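Local atomic coordinates of TlmII (Streptoalloteichus hindustanus, PDB entry 4HVM), a protein that takes part in tallysomycin biosynthesis, probably as a condensation-domain protein of the nonribosomal peptide synthetase machinery that may bind phosphopantetheine. Residues D61-L66 with S291-L296; R67-D72 with R79-A84; A250-T255 with S444-G449; T417-G422 with I430-R435. One frame throughout, in Å; residues are numbered along the deposited sequence.

Contact 1: D61-L66 with S291-L296; sequences DAFPLL and SVVGPL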
loop_
_atom_site.group_PDB
_atom_site.type_symbol
_atom_site.label_atom_id
_atom_site.label_comp_id
_atom_site.label_asym_id
_atom_site.label_seq_id
_atom_site.Cartn_x
_atom_site.Cartn_y
_atom_site.Cartn_z
ATOM N N ASP A 61 3.715 10.554 21.115
ATOM C CA ASP A 61 3.776 11.949 21.522
ATOM C C ASP A 61 4.561 12.775 20.513
ATOM O O ASP A 61 4.121 13.847 20.097
ATOM C CB ASP A 61 4.419 12.066 22.907
ATOM C CG ASP A 61 4.700 13.506 23.306
ATOM O OD1 ASP A 61 3.815 14.140 23.920
ATOM O OD2 ASP A 61 5.811 14.002 23.014
ATOM N N ALA A 62 5.724 12.264 20.122
ATOM C CA ALA A 62 6.641 12.993 19.253
ATOM C C ALA A 62 6.070 13.238 17.860
ATOM O O ALA A 62 6.490 14.164 17.170
ATOM C CB ALA A 62 7.971 12.261 19.156
ATOM N N PHE A 63 5.123 12.401 17.449
ATOM C CA PHE A 63 4.494 12.538 16.138
ATOM C C PHE A 63 3.022 12.913 16.264
ATOM O O PHE A 63 2.159 12.038 16.299
ATOM C CB PHE A 63 4.609 11.236 15.343
ATOM C CG PHE A 63 5.999 10.928 14.869
ATOM C CD1 PHE A 63 6.581 11.668 13.853
ATOM C CD2 PHE A 63 6.714 9.879 15.422
ATOM C CE1 PHE A 63 7.857 11.376 13.409
ATOM C CE2 PHE A 63 7.987 9.582 14.982
ATOM C CZ PHE A 63 8.561 10.330 13.975
ATOM N N PRO A 64 2.726 14.220 16.313
ATOM C CA PRO A 64 1.343 14.701 16.440
ATOM C C PRO A 64 0.419 14.215 15.327
ATOM O O PRO A 64 -0.802 14.244 15.498
ATOM C CB PRO A 64 1.489 16.226 16.385
ATOM C CG PRO A 64 2.857 16.469 15.794
ATOM C CD PRO A 64 3.695 15.325 16.255
ATOM N N LEU A 65 0.993 13.768 14.214
ATOM C CA LEU A 65 0.196 13.242 13.112
ATOM C C LEU A 65 -0.553 11.982 13.532
ATOM O O LEU A 65 -1.677 11.739 13.097
ATOM C CB LEU A 65 1.079 12.941 11.901
ATOM C CG LEU A 65 0.384 12.232 10.736
ATOM C CD1 LEU A 65 -0.711 13.106 10.150
ATOM C CD2 LEU A 65 1.378 11.828 9.668
ATOM N N LEU A 66 0.078 11.181 14.381
ATOM C CA LEU A 66 -0.525 9.941 14.842
ATOM C C LEU A 66 -1.755 10.211 15.706
ATOM O O LEU A 66 -2.640 9.363 15.821
ATOM C CB LEU A 66 0.494 9.116 15.622
ATOM C CG LEU A 66 1.792 8.787 14.889
ATOM C CD1 LEU A 66 2.719 7.982 15.784
ATOM C CD2 LEU A 66 1.510 8.038 13.599
ATOM N N SER A 291 12.535 12.179 4.916
ATOM C CA SER A 291 12.025 11.037 5.662
ATOM C C SER A 291 10.770 11.443 6.433
ATOM O O SER A 291 10.791 11.589 7.656
ATOM C CB SER A 291 13.094 10.488 6.606
ATOM O OG SER A 291 13.666 11.526 7.379
ATOM N N VAL A 292 9.676 11.628 5.703
ATOM C CA VAL A 292 8.441 12.130 6.291
ATOM C C VAL A 292 7.487 11.002 6.657
ATOM O O VAL A 292 7.193 10.137 5.835
ATOM C CB VAL A 292 7.713 13.086 5.320
ATOM C CG1 VAL A 292 6.381 13.538 5.904
ATOM C CG2 VAL A 292 8.591 14.281 4.997
ATOM N N VAL A 293 7.013 11.011 7.898
ATOM C CA VAL A 293 5.963 10.090 8.314
ATOM C C VAL A 293 4.617 10.693 7.941
ATOM O O VAL A 293 4.243 11.749 8.450
ATOM C CB VAL A 293 5.998 9.826 9.839
ATOM C CG1 VAL A 293 4.753 9.076 10.291
ATOM C CG2 VAL A 293 7.245 9.052 10.216
ATOM N N GLY A 294 3.901 10.024 7.042
ATOM C CA GLY A 294 2.606 10.495 6.590
ATOM C C GLY A 294 2.183 9.940 5.244
ATOM O O GLY A 294 2.895 9.133 4.643
ATOM N N PRO A 295 1.010 10.372 4.759
ATOM C CA PRO A 295 0.485 9.935 3.462
ATOM C C PRO A 295 1.187 10.611 2.287
ATOM O O PRO A 295 0.858 11.746 1.940
ATOM C CB PRO A 295 -0.982 10.366 3.519
ATOM C CG PRO A 295 -0.989 11.542 4.434
ATOM C CD PRO A 295 0.085 11.285 5.455
ATOM N N LEU A 296 2.135 9.907 1.678
ATOM C CA LEU A 296 2.863 10.426 0.527
ATOM C C LEU A 296 2.970 9.379 -0.585
ATOM O O LEU A 296 3.863 9.440 -1.430
ATOM C CB LEU A 296 4.250 10.913 0.951
ATOM C CG LEU A 296 4.265 12.197 1.786
ATOM C CD1 LEU A 296 5.683 12.562 2.175
ATOM C CD2 LEU A 296 3.606 13.345 1.032
#
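Leu65, just past the end of helix 49-62, reaches the loop 291-296 in one step. Its CB points at that loop, and CG stands anti to the backbone N (chi1 173°), which sets CG beside the carbonyl carbon and directs the fork at the loop. CB and CG span the gap, and across the contact the work is done by a single branch. CD2 lies 3.1 Å from Val293 O and 3.6 Å from Gly294 CA, so this methyl rests on the peptide that joins the two residues. At 4.4 Å it also skirts Pro295 CD. The side chain has further apolar company in Leu144 and in Met78 of strand 76-80. Phe63 supplies the second touch: its ring crosses Val293 at about a right angle, CE1 lying 4.0 Å from Val293 CG2. The backbone is turned by Leu66 N, which donates to Phe63 O (3.0 Å). Gly294 has phi 158° and psi -178°, backbone angles at which any CB would run into the carbonyl O of Val293. Val293 is wedged further by Met152 and Val153 of helix 147-161. No hydrogen bond links the two segments. The loop's polar backbone atoms are met from elsewhere: Val292 O by Arg284, Gly294 N by Ser149 and Leu296 N by Asp146, which probably corresponds to the aspartate of the condensation-domain HHxxxDG motif. The chemistry thus divides the labour: polar side chains from other parts of the chain hold the loop's course, and Phe63 and Leu65 seal it with buried apolar packing.

Contact 2: R67-D72 with R79-A84; sequences RVNFVD and RTRENA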
loop_
_atom_site.group_PDB
_atom_site.type_symbol
_atom_site.label_atom_id
_atom_site.label_comp_id
_atom_site.label_asym_id
_atom_site.label_seq_id
_atom_site.Cartn_x
_atom_site.Cartn_y
_atom_site.Cartn_z
ATOM N N ARG A 67 -1.801 11.393 16.311
ATOM C CA ARG A 67 -2.905 11.771 17.183
ATOM C C ARG A 67 -3.896 12.676 16.457
ATOM O O ARG A 67 -4.518 13.542 17.071
ATOM C CB ARG A 67 -2.367 12.479 18.429
ATOM C CG ARG A 67 -1.549 11.582 19.343
ATOM C CD ARG A 67 -0.956 12.348 20.516
ATOM N NE ARG A 67 0.247 13.088 20.145
ATOM C CZ ARG A 67 0.339 14.414 20.124
ATOM N NH1 ARG A 67 -0.703 15.162 20.459
ATOM N NH2 ARG A 67 1.478 14.994 19.775
ATOM N N VAL A 68 -4.046 12.469 15.154
ATOM C CA VAL A 68 -4.882 13.348 14.344
ATOM C C VAL A 68 -6.241 12.744 13.995
ATOM O O VAL A 68 -6.335 11.592 13.573
ATOM C CB VAL A 68 -4.143 13.777 13.053
ATOM C CG1 VAL A 68 -5.126 14.185 11.966
ATOM C CG2 VAL A 68 -3.166 14.904 13.361
ATOM N N ASN A 69 -7.291 13.531 14.202
ATOM C CA ASN A 69 -8.625 13.181 13.740
ATOM C C ASN A 69 -9.043 14.128 12.624
ATOM O O ASN A 69 -8.442 15.187 12.449
ATOM C CB ASN A 69 -9.628 13.232 14.891
ATOM C CG ASN A 69 -9.401 12.133 15.909
ATOM O OD1 ASN A 69 -8.704 12.324 16.906
ATOM N ND2 ASN A 69 -9.987 10.969 15.658
ATOM N N PHE A 70 -10.067 13.750 11.867
ATOM C CA PHE A 70 -10.493 14.546 10.721
ATOM C C PHE A 70 -11.844 15.209 10.942
ATOM O O PHE A 70 -12.728 14.647 11.589
ATOM C CB PHE A 70 -10.520 13.690 9.456
ATOM C CG PHE A 70 -9.167 13.205 9.033
ATOM C CD1 PHE A 70 -8.330 14.017 8.285
ATOM C CD2 PHE A 70 -8.723 11.944 9.391
ATOM C CE1 PHE A 70 -7.079 13.579 7.901
ATOM C CE2 PHE A 70 -7.475 11.499 9.007
ATOM C CZ PHE A 70 -6.652 12.317 8.260
ATOM N N VAL A 71 -11.992 16.413 10.403
ATOM C CA VAL A 71 -13.239 17.151 10.515
ATOM C C VAL A 71 -13.767 17.500 9.131
ATOM O O VAL A 71 -13.212 18.359 8.442
ATOM C CB VAL A 71 -13.058 18.448 11.323
ATOM C CG1 VAL A 71 -14.364 19.222 11.369
ATOM C CG2 VAL A 71 -12.563 18.136 12.729
ATOM N N ASP A 72 -14.833 16.821 8.723
ATOM C CA ASP A 72 -15.456 17.090 7.434
ATOM C C ASP A 72 -16.529 18.159 7.588
ATOM O O ASP A 72 -17.702 17.854 7.797
ATOM C CB ASP A 72 -16.051 15.813 6.833
ATOM C CG ASP A 72 -16.565 16.020 5.420
ATOM O OD1 ASP A 72 -16.111 16.975 4.756
ATOM O OD2 ASP A 72 -17.421 15.226 4.972
ATOM N N ARG A 79 -7.159 17.661 13.004
ATOM C CA ARG A 79 -7.298 18.099 14.387
ATOM C C ARG A 79 -6.407 17.245 15.280
ATOM O O ARG A 79 -6.529 16.020 15.292
ATOM C CB ARG A 79 -8.758 17.964 14.820
ATOM C CG ARG A 79 -9.073 18.445 16.228
ATOM C CD ARG A 79 -10.515 18.102 16.602
ATOM N NE ARG A 79 -10.969 18.809 17.798
ATOM C CZ ARG A 79 -11.527 20.018 17.786
ATOM N NH1 ARG A 79 -11.697 20.662 16.637
ATOM N NH2 ARG A 79 -11.913 20.586 18.921
ATOM N N THR A 80 -5.511 17.884 16.025
ATOM C CA THR A 80 -4.556 17.140 16.839
ATOM C C THR A 80 -5.089 16.848 18.236
ATOM O O THR A 80 -5.269 17.751 19.050
ATOM C CB THR A 80 -3.209 17.867 16.943
ATOM O OG1 THR A 80 -2.707 18.128 15.627
ATOM C CG2 THR A 80 -2.207 17.009 17.696
ATOM N N ARG A 81 -5.337 15.570 18.497
ATOM C CA ARG A 81 -5.837 15.117 19.786
ATOM C C ARG A 81 -4.739 15.231 20.839
ATOM O O ARG A 81 -3.583 14.897 20.580
ATOM C CB ARG A 81 -6.311 13.670 19.658
ATOM C CG ARG A 81 -7.305 13.213 20.706
ATOM C CD ARG A 81 -7.842 11.820 20.372
ATOM N NE ARG A 81 -6.783 10.812 20.303
ATOM C CZ ARG A 81 -6.271 10.330 19.173
ATOM N NH1 ARG A 81 -6.718 10.759 17.999
ATOM N NH2 ARG A 81 -5.309 9.416 19.216
ATOM N N GLU A 82 -5.103 15.708 22.024
ATOM C CA GLU A 82 -4.135 15.928 23.093
ATOM C C GLU A 82 -3.655 14.626 23.733
ATOM O O GLU A 82 -2.457 14.434 23.941
ATOM C CB GLU A 82 -4.722 16.858 24.155
ATOM C CG GLU A 82 -5.095 18.233 23.624
ATOM C CD GLU A 82 -5.626 19.151 24.705
ATOM O OE1 GLU A 82 -6.442 18.687 25.532
ATOM O OE2 GLU A 82 -5.223 20.335 24.730
ATOM N N ASN A 83 -4.595 13.741 24.049
ATOM C CA ASN A 83 -4.261 12.447 24.634
ATOM C C ASN A 83 -4.299 11.336 23.591
ATOM O O ASN A 83 -5.282 11.191 22.864
ATOM C CB ASN A 83 -5.197 12.118 25.802
ATOM C CG ASN A 83 -4.944 12.991 27.021
ATOM O OD1 ASN A 83 -4.222 13.987 26.951
ATOM N ND2 ASN A 83 -5.545 12.621 28.147
ATOM N N ALA A 84 -3.223 10.559 23.519
ATOM C CA ALA A 84 -3.110 9.501 22.521
ATOM C C ALA A 84 -4.170 8.419 22.700
ATOM O O ALA A 84 -5.023 8.238 21.830
ATOM C CB ALA A 84 -1.717 8.895 22.543
HETATM O O HOH W 1 -5.564 9.254 15.398
#
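Strands 68-72 and 76-80 run antiparallel, with Asn69 and Arg79 as a hydrogen-bonded pair and Val68 and Thr80 as the non-hydrogen-bonded pair beside it. Asn69 N gives a nearly straight bond to Arg79 O (2.8 Å, 164°), and Arg79 N answers to Asn69 O. Two residues further along, past Val68 and Thr80, Arg81 N donates to Arg67 O at 2.6 Å, almost along the C=O axis. From there the side chains take over. Arg67, bent at chi3 (-80°), brings NH1 to within 2.9 Å of Arg81 O in the carbonyl plane, while its NE and NH2 hold Leu60 O and Asp61 O at the end of helix 49-62. Its CD passes Ala84 CB at 4.1 Å. Arg81 leaves its backbone with CG anti to N and also bends at chi3 (60°), which folds its guanidinium back over Arg67 CB. All three nitrogens are used: NH1 reaches Asn69 OD1 (2.8 Å) from above the amide's carbonyl plane and also donates to a water that bonds to Val68 O, NE takes Asn83 O, and NH2 lies on a lone pair of Ala84 O (2.9 Å). Asn69 ND2 is held in turn by Asp119 O. An alanine in place of Arg81 would lose these guanidinium bonds and would probably loosen both the course of residues 82-84 and the orientation of the Asn69 amide. Val68 CG2 stands 4.0 Å from Thr80 OG1 on the other face. The arrangement is a beta hairpin, whose strand 68-72 forms one edge of a small three-stranded antiparallel sheet, carried on beyond the strand pairing by two arginines that bind backbone carbonyls.

Contact 3: A250-T255 with S444-G449; sequences AWWLWT and SALLDG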
loop_
_atom_site.group_PDB
_atom_site.type_symbol
_atom_site.label_atom_id
_atom_site.label_comp_id
_atom_site.label_asym_id
_atom_site.label_seq_id
_atom_site.Cartn_x
_atom_site.Cartn_y
_atom_site.Cartn_z
ATOM N N ALA A 250 1.075 -8.717 -16.786
ATOM C CA ALA A 250 0.569 -8.268 -18.077
ATOM C C ALA A 250 0.844 -9.315 -19.144
ATOM O O ALA A 250 0.037 -9.512 -20.049
ATOM C CB ALA A 250 1.197 -6.942 -18.468
ATOM N N TRP A 251 1.987 -9.984 -19.030
ATOM C CA TRP A 251 2.357 -11.032 -19.974
ATOM C C TRP A 251 1.387 -12.203 -19.933
ATOM O O TRP A 251 0.914 -12.658 -20.973
ATOM C CB TRP A 251 3.773 -11.537 -19.697
ATOM C CG TRP A 251 4.061 -12.872 -20.323
ATOM C CD1 TRP A 251 4.374 -13.116 -21.629
ATOM C CD2 TRP A 251 4.068 -14.146 -19.664
ATOM N NE1 TRP A 251 4.575 -14.461 -21.824
ATOM C CE2 TRP A 251 4.392 -15.115 -20.633
ATOM C CE3 TRP A 251 3.830 -14.559 -18.350
ATOM C CZ2 TRP A 251 4.486 -16.471 -20.331
ATOM C CZ3 TRP A 251 3.923 -15.908 -18.051
ATOM C CH2 TRP A 251 4.248 -16.846 -19.037
ATOM N N TRP A 252 1.098 -12.694 -18.732
ATOM C CA TRP A 252 0.247 -13.867 -18.592
ATOM C C TRP A 252 -1.182 -13.581 -19.026
ATOM O O TRP A 252 -1.806 -14.401 -19.696
ATOM C CB TRP A 252 0.255 -14.396 -17.161
ATOM C CG TRP A 252 -0.400 -15.735 -17.058
ATOM C CD1 TRP A 252 0.180 -16.947 -17.296
ATOM C CD2 TRP A 252 -1.763 -16.005 -16.709
ATOM N NE1 TRP A 252 -0.731 -17.955 -17.110
ATOM C CE2 TRP A 252 -1.931 -17.404 -16.748
ATOM C CE3 TRP A 252 -2.854 -15.202 -16.363
ATOM C CZ2 TRP A 252 -3.145 -18.017 -16.454
ATOM C CZ3 TRP A 252 -4.059 -15.814 -16.070
ATOM C CH2 TRP A 252 -4.195 -17.207 -16.117
ATOM N N LEU A 253 -1.697 -12.419 -18.641
ATOM C CA LEU A 253 -3.034 -12.014 -19.054
ATOM C C LEU A 253 -3.099 -11.814 -20.566
ATOM O O LEU A 253 -4.173 -11.868 -21.163
ATOM C CB LEU A 253 -3.457 -10.736 -18.328
ATOM C CG LEU A 253 -3.563 -10.825 -16.802
ATOM C CD1 LEU A 253 -3.980 -9.484 -16.226
ATOM C CD2 LEU A 253 -4.537 -11.917 -16.391
ATOM N N TRP A 254 -1.945 -11.577 -21.181
ATOM C CA TRP A 254 -1.866 -11.464 -22.630
ATOM C C TRP A 254 -1.961 -12.851 -23.270
ATOM O O TRP A 254 -2.614 -13.020 -24.299
ATOM C CB TRP A 254 -0.580 -10.739 -23.042
ATOM C CG TRP A 254 -0.241 -10.868 -24.495
ATOM C CD1 TRP A 254 -0.859 -10.248 -25.542
ATOM C CD2 TRP A 254 0.805 -11.664 -25.062
ATOM N NE1 TRP A 254 -0.267 -10.612 -26.725
ATOM C CE2 TRP A 254 0.759 -11.481 -26.458
ATOM C CE3 TRP A 254 1.777 -12.512 -24.526
ATOM C CZ2 TRP A 254 1.644 -12.119 -27.324
ATOM C CZ3 TRP A 254 2.655 -13.147 -25.387
ATOM C CH2 TRP A 254 2.583 -12.946 -26.770
ATOM N N THR A 255 -1.324 -13.840 -22.646
ATOM C CA THR A 255 -1.398 -15.222 -23.118
ATOM C C THR A 255 -2.703 -15.878 -22.686
ATOM O O THR A 255 -3.343 -16.572 -23.477
ATOM C CB THR A 255 -0.230 -16.084 -22.588
ATOM O OG1 THR A 255 -0.325 -16.203 -21.167
ATOM C CG2 THR A 255 1.108 -15.473 -22.946
ATOM N N SER A 444 -4.719 -18.990 -9.817
ATOM C CA SER A 444 -4.058 -20.274 -9.626
ATOM C C SER A 444 -3.200 -20.622 -10.834
ATOM O O SER A 444 -1.993 -20.830 -10.715
ATOM C CB SER A 444 -5.082 -21.383 -9.378
ATOM O OG SER A 444 -4.434 -22.644 -9.272
ATOM N N ALA A 445 -3.837 -20.688 -11.999
ATOM C CA ALA A 445 -3.130 -20.905 -13.255
ATOM C C ALA A 445 -2.248 -19.703 -13.564
ATOM O O ALA A 445 -1.285 -19.802 -14.326
ATOM C CB ALA A 445 -4.120 -21.137 -14.381
ATOM N N LEU A 446 -2.593 -18.566 -12.968
ATOM C CA LEU A 446 -1.803 -17.352 -13.090
ATOM C C LEU A 446 -0.510 -17.504 -12.297
ATOM O O LEU A 446 0.564 -17.125 -12.763
ATOM C CB LEU A 446 -2.605 -16.152 -12.584
ATOM C CG LEU A 446 -2.115 -14.734 -12.887
ATOM C CD1 LEU A 446 -3.290 -13.771 -12.875
ATOM C CD2 LEU A 446 -1.058 -14.274 -11.899
ATOM N N LEU A 447 -0.617 -18.061 -11.097
ATOM C CA LEU A 447 0.544 -18.198 -10.224
ATOM C C LEU A 447 1.541 -19.250 -10.704
ATOM O O LEU A 447 2.741 -19.128 -10.460
ATOM C CB LEU A 447 0.116 -18.485 -8.784
ATOM C CG LEU A 447 -0.590 -17.327 -8.075
ATOM C CD1 LEU A 447 -0.751 -17.627 -6.597
ATOM C CD2 LEU A 447 0.163 -16.025 -8.280
ATOM N N ASP A 448 1.044 -20.281 -11.380
ATOM C CA ASP A 448 1.919 -21.271 -11.993
ATOM C C ASP A 448 2.618 -20.654 -13.197
ATOM O O ASP A 448 3.736 -21.038 -13.542
ATOM C CB ASP A 448 1.135 -22.513 -12.420
ATOM C CG ASP A 448 0.684 -23.356 -11.240
ATOM O OD1 ASP A 448 1.551 -23.941 -10.555
ATOM O OD2 ASP A 448 -0.542 -23.448 -11.010
ATOM N N GLY A 449 1.948 -19.695 -13.830
ATOM C CA GLY A 449 2.513 -18.982 -14.962
ATOM C C GLY A 449 3.612 -18.023 -14.548
ATOM O O GLY A 449 4.677 -17.982 -15.165
#
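Two helices, 241-255 and 445-459, cross steeply here, their short segments at 122° with axes 10.1 Å apart. Trp251 comes first: an edge of its indole, at CZ3, meets Gly449 O at 3.6 Å near the ring plane. Trp252 carries most of the contact. With CG anti to the backbone N (chi1 -169°) its indole stands between the helices and lays one face on the first turn of the other. Leu446 CA sits 3.6 Å above the centre of the six-membered ring, only 10° from its normal, a CH-pi contact. Leu446 CG lies over CE3, CZ2 passes Ala445 CB at 3.9 Å, and at the pyrrole end CD1 meets Gly449 CA, also at 3.9 Å. A CB on Gly449 would collide with CD1 of Trp252. Leu253 follows, its CD2 beside Leu446 CD1 at 4.2 Å and at the edge of the Trp252 ring. Trp254 turns to Leu306, Leu309 and Pro312 instead. Thr255 closes the run: OG1 donates to Trp252 O (2.8 Å), and CG2 lies over the rim of one face of Trp251. With no hydrogen bond between the two segments, they are held by dispersion and by the flat fit of an indole on backbone.

Contact 4: T417-G422 with I430-R435; sequences TDLSVG and IVLDQR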
loop_
_atom_site.group_PDB
_atom_site.type_symbol
_atom_site.label_atom_id
_atom_site.label_comp_id
_atom_site.label_asym_id
_atom_site.label_seq_id
_atom_site.Cartn_x
_atom_site.Cartn_y
_atom_site.Cartn_z
ATOM N N THR A 417 -8.079 -8.265 -10.894
ATOM C CA THR A 417 -6.837 -8.940 -10.542
ATOM C C THR A 417 -6.009 -8.059 -9.613
ATOM O O THR A 417 -5.494 -7.018 -10.023
ATOM C CB THR A 417 -6.010 -9.301 -11.791
ATOM O OG1 THR A 417 -6.774 -10.165 -12.642
ATOM C CG2 THR A 417 -4.717 -10.002 -11.396
ATOM N N ASP A 418 -5.895 -8.481 -8.358
ATOM C CA ASP A 418 -5.136 -7.737 -7.362
ATOM C C ASP A 418 -3.918 -8.544 -6.917
ATOM O O ASP A 418 -4.049 -9.675 -6.454
ATOM C CB ASP A 418 -6.018 -7.408 -6.159
ATOM C CG ASP A 418 -5.438 -6.309 -5.295
ATOM O OD1 ASP A 418 -4.498 -6.592 -4.521
ATOM O OD2 ASP A 418 -5.927 -5.164 -5.391
ATOM N N LEU A 419 -2.735 -7.958 -7.053
ATOM C CA LEU A 419 -1.503 -8.687 -6.775
ATOM C C LEU A 419 -0.616 -7.933 -5.786
ATOM O O LEU A 419 -0.223 -6.795 -6.034
ATOM C CB LEU A 419 -0.756 -8.957 -8.084
ATOM C CG LEU A 419 0.248 -10.106 -8.129
ATOM C CD1 LEU A 419 0.231 -10.759 -9.503
ATOM C CD2 LEU A 419 1.645 -9.609 -7.791
ATOM N N SER A 420 -0.306 -8.575 -4.664
ATOM C CA SER A 420 0.515 -7.960 -3.628
ATOM C C SER A 420 1.634 -8.899 -3.185
ATOM O O SER A 420 1.505 -10.118 -3.293
ATOM C CB SER A 420 -0.348 -7.577 -2.427
ATOM O OG SER A 420 0.426 -6.909 -1.447
ATOM N N VAL A 421 2.733 -8.335 -2.692
ATOM C CA VAL A 421 3.875 -9.145 -2.267
ATOM C C VAL A 421 4.291 -8.822 -0.835
ATOM O O VAL A 421 4.478 -7.659 -0.487
ATOM C CB VAL A 421 5.086 -8.952 -3.199
ATOM C CG1 VAL A 421 6.160 -9.986 -2.897
ATOM C CG2 VAL A 421 4.658 -9.056 -4.650
ATOM N N GLY A 422 4.439 -9.856 -0.011
ATOM C CA GLY A 422 4.806 -9.672 1.382
ATOM C C GLY A 422 5.842 -10.672 1.859
ATOM O O GLY A 422 5.892 -11.805 1.378
ATOM N N ILE A 430 3.678 -14.026 -2.850
ATOM C CA ILE A 430 2.788 -13.295 -3.740
ATOM C C ILE A 430 1.326 -13.627 -3.440
ATOM O O ILE A 430 0.885 -14.759 -3.631
ATOM C CB ILE A 430 3.092 -13.616 -5.213
ATOM C CG1 ILE A 430 4.528 -13.221 -5.555
ATOM C CG2 ILE A 430 2.116 -12.900 -6.121
ATOM C CD1 ILE A 430 4.932 -13.548 -6.979
ATOM N N VAL A 431 0.578 -12.639 -2.960
ATOM C CA VAL A 431 -0.829 -12.849 -2.638
ATOM C C VAL A 431 -1.727 -12.337 -3.761
ATOM O O VAL A 431 -1.717 -11.150 -4.085
ATOM C CB VAL A 431 -1.220 -12.167 -1.317
ATOM C CG1 VAL A 431 -2.660 -12.489 -0.972
ATOM C CG2 VAL A 431 -0.295 -12.607 -0.196
ATOM N N LEU A 432 -2.504 -13.241 -4.350
ATOM C CA LEU A 432 -3.332 -12.908 -5.507
ATOM C C LEU A 432 -4.812 -12.903 -5.161
ATOM O O LEU A 432 -5.330 -13.874 -4.613
ATOM C CB LEU A 432 -3.083 -13.898 -6.647
ATOM C CG LEU A 432 -4.008 -13.798 -7.858
ATOM C CD1 LEU A 432 -3.752 -12.514 -8.628
ATOM C CD2 LEU A 432 -3.843 -15.012 -8.762
ATOM N N ASP A 433 -5.488 -11.807 -5.492
ATOM C CA ASP A 433 -6.928 -11.692 -5.287
ATOM C C ASP A 433 -7.625 -11.553 -6.636
ATOM O O ASP A 433 -7.465 -10.546 -7.321
ATOM C CB ASP A 433 -7.247 -10.488 -4.397
ATOM C CG ASP A 433 -6.690 -10.637 -2.992
ATOM O OD1 ASP A 433 -6.821 -11.735 -2.410
ATOM O OD2 ASP A 433 -6.108 -9.661 -2.476
ATOM N N GLN A 434 -8.394 -12.565 -7.023
ATOM C CA GLN A 434 -9.022 -12.573 -8.342
ATOM C C GLN A 434 -10.543 -12.604 -8.304
ATOM O O GLN A 434 -11.147 -13.008 -7.313
ATOM C CB GLN A 434 -8.512 -13.750 -9.176
ATOM C CG GLN A 434 -7.141 -13.525 -9.772
ATOM C CD GLN A 434 -7.022 -14.074 -11.181
ATOM O OE1 GLN A 434 -6.993 -13.319 -12.153
ATOM N NE2 GLN A 434 -6.948 -15.395 -11.297
ATOM N N ARG A 435 -11.147 -12.158 -9.400
ATOM C CA ARG A 435 -12.579 -12.295 -9.622
ATOM C C ARG A 435 -12.781 -12.755 -11.061
ATOM O O ARG A 435 -12.699 -11.951 -11.991
ATOM C CB ARG A 435 -13.298 -10.966 -9.382
ATOM C CG ARG A 435 -13.037 -10.356 -8.016
ATOM C CD ARG A 435 -14.013 -9.236 -7.704
ATOM N NE ARG A 435 -13.696 -8.593 -6.431
ATOM C CZ ARG A 435 -14.601 -8.103 -5.590
ATOM N NH1 ARG A 435 -15.893 -8.184 -5.879
ATOM N NH2 ARG A 435 -14.211 -7.537 -4.455
#
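Thr417 and Gln434 form a non-hydrogen-bonded pair, and their torsions bring the two tips level: OG1 of Thr417 stands anti to the carbonyl carbon (chi1 -59°), and Gln434, starting the same way (chi1 -78°), bends at chi2 (-141°) so that its OE1 swings back. OG1 and OE1 end 3.2 Å apart, a possible hydrogen bond that is not settled, since another acceptor competes for the hydroxyl proton. The methyl CG2 packs on Leu432 CD1 at 3.9 Å. A glycine in place of Thr417 would lose both the hydroxyl and this methyl, and would probably weaken the side-chain pairing at this end of the strands. On the same face Leu419 CD2 touches Ile430 CG2 (3.7 Å). Between the strands, Asp433 N to Asp418 O (2.7 Å) and Ser420 N to Val431 O (3.0 Å) are each matched by a return bond. The opposite face holds Asp418 and Asp433 side by side, with OD1 of Asp418 and OD2 of Asp433 4.0 Å apart. This repulsion is probably eased by His362 on Asp418 OD2 and Thr217 on Asp433 OD1. The hairpin lies inside a mixed sheet: strand 359-361 flanks 417-424 and strand 216-223 flanks 427-434, while helices 241-255 and 445-459 cover the face bearing Leu419 and Ile430.

In the fold
Contacts 1 and 2 lie on one side of the chain's centre, contacts 3 and 4 on the other. Contacts 1 and 4 are buried; 2 and 3 are only partly so. Each half joins its two contacts directly. Contacts 1 and 2 are joined by polar bonds from Arg67 to the end of helix 49-62, whereas contacts 3 and 4 meet by packing, Leu447 CG lying 4.1 Å from Leu432 CD2, where helix 445-459 covers strand 427-434. Both hairpins, 2 and 4, rest on backbone bonds; the more exposed one adds arginines, the buried one mainly apolar side chains. Contacts 1 and 3, distant in sequence, have no hydrogen bonds across them.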